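Local coordinates for protein amidohydrolase (Pseudomonas aeruginosa, PDB 2I5G) that belongs to the membrane dipeptidase (M19) family of amidohydrolases and probably acts as a metal-dependent dipeptidase, at residues A[248-253]-A[282-287]; A[211-216]-A[273-278]; A[10-15]-A[33-38]. The protein carries 2 engineered substitutions. One frame throughout, in Å; residues are numbered along the deposited sequence.

Overall arrangement
Three contacts join strands and loops of a TIM-barrel-type fold. Interaction 3 comes first along the chain and pairs strands 13-17 and 36-40, which helix 23-31 connects in a beta-alpha-beta unit. Interactions 1 and 2 follow and alternate in sequence: 211-216 and 248-253 are loops leaving strands 207-210 and 244-246, and each meets part of the long loop between helices 256-263 and 291-299. The centre of interaction 1 lies about 12 Å from that of interaction 2 and about 14 Å from that of interaction 3. It touches both, Thr248 bonding to Thr211 and probably to Asp14, so the loop after strand 244-246 connects the first strand with the loop after strand 207-210. Interactions 2 and 3, about 23 Å apart between centres, do not touch.

Interaction 1 (A[248-253]-A[282-287]); sequences TDFTQG and LGIRTV
Phe250 and Gln252 face Val287 and Thr286 across two irregular loops, Gln252 and Thr286 approaching to 7.0 Å between CA atoms, too far for strand pairing. One polar bond spans the gap. Gln252 holds CG anti to its backbone N (chi1 -160°) and runs on extended, and its OE1 accepts the backbone N-H of Val287 at 2.9 Å from Val287 N. The bond is almost straight, at 175° about the hydrogen, and the donor lies in the plane of the amide carbonyl. Beside it the Phe250 ring takes Val287 CG2 over one face, a CH-pi contact with CG2 3.9 Å from the ring centroid and displaced toward the rim. The far end of the ring slides in beside the 284-287 backbone, with Ile284 O near the ring plane at CE1. Phe250 CZ also rests 4.0 Å from Ile284 CG1. At the other end of the amide, Gln252 NE2 gives its hydrogen bond to Asp28 of helix 23-31. Both ends of the amide are therefore engaged, which should fix its rotation, and one side chain ties the loop after strand 244-246 both to that helix and to a backbone N-H next to an aromatic ring.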
loop_
_atom_site.group_PDB
_atom_site.type_symbol
_atom_site.label_atom_id
_atom_site.label_comp_id
_atom_site.label_asym_id
_atom_site.label_seq_id
_atom_site.Cartn_x
_atom_site.Cartn_y
_atom_site.Cartn_z
ATOM N N THR A 248 -2.853 25.048 12.700
ATOM C CA THR A 248 -1.475 25.514 12.867
ATOM C C THR A 248 -0.372 24.563 12.435
ATOM O O THR A 248 0.570 24.966 11.752
ATOM C CB THR A 248 -1.181 25.904 14.327
ATOM O OG1 THR A 248 -1.032 24.719 15.119
ATOM C CG2 THR A 248 -2.308 26.744 14.884
ATOM N N ASP A 249 -0.475 23.308 12.847
ATOM C CA ASP A 249 0.540 22.330 12.502
ATOM C C ASP A 249 1.733 22.571 13.427
ATOM O O ASP A 249 2.884 22.515 13.002
ATOM C CB ASP A 249 0.936 22.495 11.031
ATOM C CG ASP A 249 1.729 21.317 10.495
ATOM O OD1 ASP A 249 1.610 20.210 11.060
ATOM O OD2 ASP A 249 2.459 21.492 9.491
ATOM N N PHE A 250 1.444 22.856 14.696
ATOM C CA PHE A 250 2.491 23.085 15.691
ATOM C C PHE A 250 3.317 21.816 15.917
ATOM O O PHE A 250 2.764 20.742 16.169
ATOM C CB PHE A 250 1.882 23.520 17.026
ATOM C CG PHE A 250 1.768 25.010 17.190
ATOM C CD1 PHE A 250 2.880 25.833 17.007
ATOM C CD2 PHE A 250 0.555 25.592 17.558
ATOM C CE1 PHE A 250 2.788 27.214 17.188
ATOM C CE2 PHE A 250 0.453 26.973 17.742
ATOM C CZ PHE A 250 1.574 27.784 17.556
ATOM N N THR A 251 4.636 21.951 15.832
ATOM C CA THR A 251 5.553 20.828 16.025
ATOM C C THR A 251 6.367 21.060 17.300
ATOM O O THR A 251 7.463 20.513 17.476
ATOM C CB THR A 251 6.520 20.701 14.833
ATOM O OG1 THR A 251 7.360 21.860 14.768
ATOM C CG2 THR A 251 5.745 20.593 13.539
ATOM N N GLN A 252 5.802 21.873 18.186
ATOM C CA GLN A 252 6.425 22.248 19.449
ATOM C C GLN A 252 7.108 21.140 20.254
ATOM O O GLN A 252 6.481 20.159 20.664
ATOM C CB GLN A 252 5.394 22.952 20.323
ATOM C CG GLN A 252 6.005 23.781 21.419
ATOM C CD GLN A 252 4.979 24.605 22.155
ATOM O OE1 GLN A 252 4.262 25.405 21.556
ATOM N NE2 GLN A 252 4.903 24.416 23.468
ATOM N N GLY A 253 8.408 21.320 20.481
ATOM C CA GLY A 253 9.178 20.361 21.253
ATOM C C GLY A 253 9.975 19.334 20.468
ATOM O O GLY A 253 10.877 18.698 21.009
ATOM N N LEU A 282 6.455 35.026 13.200
ATOM C CA LEU A 282 6.679 35.829 14.393
ATOM C C LEU A 282 5.347 36.349 14.910
ATOM O O LEU A 282 4.564 36.929 14.161
ATOM C CB LEU A 282 7.616 36.993 14.072
ATOM C CG LEU A 282 7.869 38.015 15.184
ATOM C CD1 LEU A 282 8.412 37.341 16.441
ATOM C CD2 LEU A 282 8.849 39.053 14.662
ATOM N N GLY A 283 5.096 36.129 16.193
ATOM C CA GLY A 283 3.847 36.562 16.781
ATOM C C GLY A 283 3.041 35.350 17.210
ATOM O O GLY A 283 2.064 35.469 17.957
ATOM N N ILE A 284 3.442 34.176 16.729
ATOM C CA ILE A 284 2.763 32.935 17.090
ATOM C C ILE A 284 3.695 31.735 16.919
ATOM O O ILE A 284 3.412 30.805 16.169
ATOM C CB ILE A 284 1.460 32.747 16.258
ATOM C CG1 ILE A 284 0.667 31.561 16.814
ATOM C CG2 ILE A 284 1.788 32.580 14.773
ATOM C CD1 ILE A 284 -0.727 31.433 16.254
ATOM N N ARG A 285 4.817 31.778 17.637
ATOM C CA ARG A 285 5.833 30.729 17.607
ATOM C C ARG A 285 5.517 29.572 18.561
ATOM O O ARG A 285 6.047 28.473 18.407
ATOM C CB ARG A 285 7.198 31.319 17.970
ATOM C CG ARG A 285 7.739 32.327 16.987
ATOM C CD ARG A 285 8.656 31.665 15.973
ATOM N NE ARG A 285 9.254 32.630 15.046
ATOM C CZ ARG A 285 10.051 33.636 15.405
ATOM N NH1 ARG A 285 10.356 33.833 16.680
ATOM N NH2 ARG A 285 10.563 34.440 14.481
ATOM N N THR A 286 4.676 29.823 19.556
ATOM C CA THR A 286 4.300 28.784 20.511
ATOM C C THR A 286 2.786 28.724 20.703
ATOM O O THR A 286 2.074 29.713 20.505
ATOM C CB THR A 286 4.948 29.010 21.896
ATOM O OG1 THR A 286 4.545 30.282 22.413
ATOM C CG2 THR A 286 6.456 28.959 21.798
ATOM N N VAL A 287 2.300 27.552 21.089
ATOM C CA VAL A 287 0.880 27.351 21.306
ATOM C C VAL A 287 0.338 28.404 22.265
ATOM O O VAL A 287 -0.729 28.974 22.037
ATOM C CB VAL A 287 0.615 25.946 21.880
ATOM C CG1 VAL A 287 -0.880 25.721 22.049
ATOM C CG2 VAL A 287 1.206 24.895 20.953
#

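Interaction 2 (A[211-216]-A[273-278]); sequences TMFAPF and TNFGKI
Phe213 drives the edge of its ring into the face of Phe275, a T-shaped pair with planes at 80° and centroids 5.2 Å apart. The leading atom is Phe213 CE2, which stands over the centre of the Phe275 ring and is 3.9 Å from Phe275 CG. In Phe213, CG is anti to the backbone N (chi1 -155°); the ring beyond it reaches the 273-278 loop. The neighbouring Phe213 CZ also lies 3.6 Å from Ile278 CD1. This is loop-on-loop packing in a TIM-barrel-type fold: the 211-216 loop follows strand 207-210, while its partner belongs to the long connection after helix 256-263, whose Phe259 also touches Phe275 and Ile278. Residues 214-216 form a short 3-10 turn, closed by Phe216 N bonding to Phe213 O, and the turn brings two further side chains to the Phe275 residue. Pro215 crosses it obliquely, with CG 3.7 Å from Phe275 CB. Phe216 makes a looser approach, its CZ 4.2 Å from Phe275 CE1. Within its own segment the Phe216 ring has Phe213 CD2 above one face, off toward the rim, and it also meets the ring of His189.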
loop_
_atom_site.group_PDB
_atom_site.type_symbol
_atom_site.label_atom_id
_atom_site.label_comp_id
_atom_site.label_asym_id
_atom_site.label_seq_id
_atom_site.Cartn_x
_atom_site.Cartn_y
_atom_site.Cartn_z
ATOM N N THR A 211 -3.024 26.433 7.581
ATOM C CA THR A 211 -1.841 26.194 8.402
ATOM C C THR A 211 -0.844 27.349 8.319
ATOM O O THR A 211 -1.033 28.290 7.549
ATOM C CB THR A 211 -1.127 24.895 7.974
ATOM O OG1 THR A 211 -0.115 24.572 8.935
ATOM C CG2 THR A 211 -0.479 25.065 6.599
HETATM N N MSE A 212 0.225 27.258 9.107
HETATM C CA MSE A 212 1.253 28.297 9.146
HETATM C C MSE A 212 2.681 27.760 9.030
HETATM O O MSE A 212 3.634 28.433 9.420
HETATM C CB MSE A 212 1.128 29.087 10.446
HETATM C CG MSE A 212 1.197 28.213 11.683
HETATM SE SE MSE A 212 1.330 29.210 13.324
HETATM C CE MSE A 212 -0.530 29.242 13.815
ATOM N N PHE A 213 2.835 26.560 8.486
ATOM C CA PHE A 213 4.162 25.974 8.351
ATOM C C PHE A 213 5.077 26.811 7.462
ATOM O O PHE A 213 4.818 26.980 6.270
ATOM C CB PHE A 213 4.066 24.560 7.798
ATOM C CG PHE A 213 5.220 23.699 8.178
ATOM C CD1 PHE A 213 5.459 23.399 9.516
ATOM C CD2 PHE A 213 6.079 23.195 7.211
ATOM C CE1 PHE A 213 6.540 22.608 9.886
ATOM C CE2 PHE A 213 7.164 22.402 7.568
ATOM C CZ PHE A 213 7.398 22.106 8.906
ATOM N N ALA A 214 6.156 27.315 8.055
ATOM C CA ALA A 214 7.126 28.161 7.363
ATOM C C ALA A 214 7.389 27.787 5.904
ATOM O O ALA A 214 7.128 28.581 4.996
ATOM C CB ALA A 214 8.440 28.184 8.143
ATOM N N PRO A 215 7.905 26.573 5.660
ATOM C CA PRO A 215 8.208 26.092 4.307
ATOM C C PRO A 215 7.157 26.410 3.243
ATOM O O PRO A 215 7.503 26.726 2.099
ATOM C CB PRO A 215 8.366 24.588 4.514
ATOM C CG PRO A 215 8.973 24.513 5.868
ATOM C CD PRO A 215 8.146 25.507 6.651
ATOM N N PHE A 216 5.881 26.335 3.623
ATOM C CA PHE A 216 4.781 26.571 2.685
ATOM C C PHE A 216 4.241 28.005 2.619
ATOM O O PHE A 216 3.253 28.264 1.943
ATOM C CB PHE A 216 3.618 25.609 2.992
ATOM C CG PHE A 216 4.052 24.207 3.368
ATOM C CD1 PHE A 216 5.173 23.616 2.781
ATOM C CD2 PHE A 216 3.331 23.475 4.305
ATOM C CE1 PHE A 216 5.567 22.323 3.127
ATOM C CE2 PHE A 216 3.721 22.179 4.655
ATOM C CZ PHE A 216 4.843 21.606 4.062
ATOM N N THR A 273 11.704 15.287 0.569
ATOM C CA THR A 273 11.809 16.739 0.530
ATOM C C THR A 273 12.752 17.241 1.615
ATOM O O THR A 273 13.317 16.458 2.381
ATOM C CB THR A 273 10.423 17.399 0.753
ATOM O OG1 THR A 273 10.482 18.783 0.397
ATOM C CG2 THR A 273 10.010 17.292 2.218
ATOM N N ASN A 274 12.917 18.559 1.657
ATOM C CA ASN A 274 13.755 19.212 2.653
ATOM C C ASN A 274 13.059 20.512 3.022
ATOM O O ASN A 274 12.942 21.413 2.195
ATOM C CB ASN A 274 15.154 19.491 2.098
ATOM C CG ASN A 274 16.062 20.172 3.115
ATOM O OD1 ASN A 274 16.088 19.806 4.295
ATOM N ND2 ASN A 274 16.823 21.161 2.656
ATOM N N PHE A 275 12.578 20.591 4.259
ATOM C CA PHE A 275 11.876 21.779 4.731
ATOM C C PHE A 275 12.824 22.934 4.981
ATOM O O PHE A 275 12.531 24.075 4.640
ATOM C CB PHE A 275 11.131 21.500 6.042
ATOM C CG PHE A 275 10.123 20.392 5.958
ATOM C CD1 PHE A 275 9.283 20.268 4.855
ATOM C CD2 PHE A 275 9.972 19.500 7.017
ATOM C CE1 PHE A 275 8.305 19.276 4.809
ATOM C CE2 PHE A 275 8.999 18.505 6.980
ATOM C CZ PHE A 275 8.164 18.395 5.873
ATOM N N GLY A 276 13.967 22.625 5.581
ATOM C CA GLY A 276 14.926 23.656 5.910
ATOM C C GLY A 276 14.660 24.069 7.348
ATOM O O GLY A 276 14.034 23.325 8.102
ATOM N N LYS A 277 15.129 25.252 7.729
ATOM C CA LYS A 277 14.934 25.766 9.079
ATOM C C LYS A 277 13.446 25.828 9.426
ATOM O O LYS A 277 12.626 26.226 8.598
ATOM C CB LYS A 277 15.542 27.166 9.186
ATOM C CG LYS A 277 17.009 27.230 8.790
ATOM C CD LYS A 277 17.306 28.396 7.829
ATOM C CE LYS A 277 16.795 28.142 6.399
ATOM N NZ LYS A 277 15.309 28.135 6.266
ATOM N N ILE A 278 13.104 25.436 10.649
ATOM C CA ILE A 278 11.715 25.463 11.094
ATOM C C ILE A 278 11.488 26.685 11.979
ATOM O O ILE A 278 11.806 26.685 13.166
ATOM C CB ILE A 278 11.339 24.180 11.892
ATOM C CG1 ILE A 278 11.608 22.929 11.049
ATOM C CG2 ILE A 278 9.865 24.222 12.277
ATOM C CD1 ILE A 278 10.793 22.859 9.761
#

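Interaction 3 (A[10-15]-A[33-38]); sequences SIVIDG and GLTAAN
Val12 and Thr35 meet beside a parallel pairing in which Ile13 is level with Ala36 and Asp14 with Ala37. Val12 O accepts two consecutive N-H groups, those of Thr35 (N to O 2.8 Å) and Ala36 (N to O 3.2 Å). The Ala36 donor lies in the carbonyl plane, while that of Thr35 is tilted 22° from it. Thr35 is not extended (psi -48°), which lets two successive N-H groups reach one oxygen. Thr35 answers with its side chain: OG1, set beside its own backbone N (chi1 -54°), accepts the N-H of Val12 at 3.0 Å from Val12 N. Further along, Asp14 N donates to Ala36 O at 3.1 Å, and Asp14 O receives Asn38 N at 3.0 Å, nearly along the C=O axis. Ala36 O is also approached by the CA-H of Ile13.

Other partners lie outside the pairing. Thr35 and Ala37 bond through their backbones to Gly87, and Ala37 also to Leu89, on strand 86-92, while Gly15 bonds to Ile246 of strand 244-246. Asp14 OD1 probably pairs with Thr248 OG1, and OD2 accepts the backbone N-H of Leu16. Leu34 O takes Thr86 OG1 and Arg30 NH2. Among apolar contacts, Leu34 crosses Val12 at about a right angle, CD1 against CG2, and Ile13 CG1 lies 4.0 Å from Ala36 CB; Asp14 and Ala37 point to the other face, where Asp14 meets Phe250 and Phe290. Gly33, with positive phi, ends helix 23-31 in a Schellman motif just before the second strand. Strand 13-17, that helix and strand 36-40 together make a beta-alpha-beta crossover, the repeating element of TIM-barrel folds such as that of the M19 family.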
loop_
_atom_site.group_PDB
_atom_site.type_symbol
_atom_site.label_atom_id
_atom_site.label_comp_id
_atom_site.label_asym_id
_atom_site.label_seq_id
_atom_site.Cartn_x
_atom_site.Cartn_y
_atom_site.Cartn_z
ATOM N N SER A 10 -14.448 32.377 23.939
ATOM C CA SER A 10 -14.629 31.682 22.672
ATOM C C SER A 10 -14.091 30.260 22.626
ATOM O O SER A 10 -13.222 29.873 23.413
ATOM C CB SER A 10 -14.001 32.501 21.541
ATOM O OG SER A 10 -14.403 32.006 20.278
ATOM N N ILE A 11 -14.635 29.482 21.694
ATOM C CA ILE A 11 -14.226 28.103 21.485
ATOM C C ILE A 11 -13.078 28.138 20.494
ATOM O O ILE A 11 -13.281 28.434 19.320
ATOM C CB ILE A 11 -15.351 27.266 20.858
ATOM C CG1 ILE A 11 -16.559 27.234 21.790
ATOM C CG2 ILE A 11 -14.850 25.855 20.567
ATOM C CD1 ILE A 11 -16.257 26.627 23.135
ATOM N N VAL A 12 -11.867 27.864 20.961
ATOM C CA VAL A 12 -10.732 27.867 20.053
ATOM C C VAL A 12 -10.319 26.425 19.811
ATOM O O VAL A 12 -10.178 25.634 20.746
ATOM C CB VAL A 12 -9.541 28.720 20.607
ATOM C CG1 VAL A 12 -9.902 29.317 21.962
ATOM C CG2 VAL A 12 -8.271 27.888 20.686
ATOM N N ILE A 13 -10.152 26.087 18.540
ATOM C CA ILE A 13 -9.783 24.740 18.145
ATOM C C ILE A 13 -8.673 24.780 17.120
ATOM O O ILE A 13 -8.614 25.698 16.305
ATOM C CB ILE A 13 -11.000 24.002 17.553
ATOM C CG1 ILE A 13 -12.024 23.748 18.665
ATOM C CG2 ILE A 13 -10.559 22.707 16.881
ATOM C CD1 ILE A 13 -13.272 23.029 18.217
ATOM N N ASP A 14 -7.789 23.788 17.167
ATOM C CA ASP A 14 -6.681 23.718 16.226
ATOM C C ASP A 14 -6.754 22.425 15.444
ATOM O O ASP A 14 -6.723 21.342 16.018
ATOM C CB ASP A 14 -5.343 23.810 16.959
ATOM C CG ASP A 14 -4.164 23.903 16.008
ATOM O OD1 ASP A 14 -3.050 24.224 16.480
ATOM O OD2 ASP A 14 -4.348 23.652 14.793
ATOM N N GLY A 15 -6.846 22.556 14.127
ATOM C CA GLY A 15 -6.951 21.402 13.253
ATOM C C GLY A 15 -5.783 20.431 13.234
ATOM O O GLY A 15 -5.951 19.287 12.810
ATOM N N GLY A 33 -5.382 29.366 25.933
ATOM C CA GLY A 33 -6.830 29.254 25.979
ATOM C C GLY A 33 -7.430 28.268 24.990
ATOM O O GLY A 33 -8.625 28.319 24.697
ATOM N N LEU A 34 -6.599 27.364 24.483
ATOM C CA LEU A 34 -7.028 26.357 23.521
ATOM C C LEU A 34 -8.144 25.511 24.123
ATOM O O LEU A 34 -8.027 25.031 25.250
ATOM C CB LEU A 34 -5.835 25.466 23.154
ATOM C CG LEU A 34 -5.918 24.544 21.937
ATOM C CD1 LEU A 34 -6.078 25.377 20.676
ATOM C CD2 LEU A 34 -4.653 23.698 21.845
ATOM N N THR A 35 -9.229 25.333 23.377
ATOM C CA THR A 35 -10.348 24.532 23.859
ATOM C C THR A 35 -10.155 23.075 23.458
ATOM O O THR A 35 -10.295 22.171 24.284
ATOM C CB THR A 35 -11.684 25.027 23.287
ATOM O OG1 THR A 35 -11.829 26.426 23.558
ATOM C CG2 THR A 35 -12.841 24.279 23.921
ATOM N N ALA A 36 -9.825 22.848 22.191
ATOM C CA ALA A 36 -9.612 21.488 21.715
ATOM C C ALA A 36 -8.622 21.453 20.558
ATOM O O ALA A 36 -8.380 22.467 19.906
ATOM C CB ALA A 36 -10.936 20.871 21.298
ATOM N N ALA A 37 -8.047 20.279 20.311
ATOM C CA ALA A 37 -7.086 20.135 19.231
ATOM C C ALA A 37 -6.970 18.724 18.653
ATOM O O ALA A 37 -7.048 17.730 19.376
ATOM C CB ALA A 37 -5.724 20.605 19.704
ATOM N N ASN A 38 -6.790 18.657 17.334
ATOM C CA ASN A 38 -6.605 17.394 16.619
ATOM C C ASN A 38 -5.141 17.007 16.817
ATOM O O ASN A 38 -4.256 17.561 16.163
ATOM C CB ASN A 38 -6.873 17.576 15.115
ATOM C CG ASN A 38 -6.440 16.367 14.279
ATOM O OD1 ASN A 38 -5.830 15.428 14.789
ATOM N ND2 ASN A 38 -6.757 16.393 12.985
#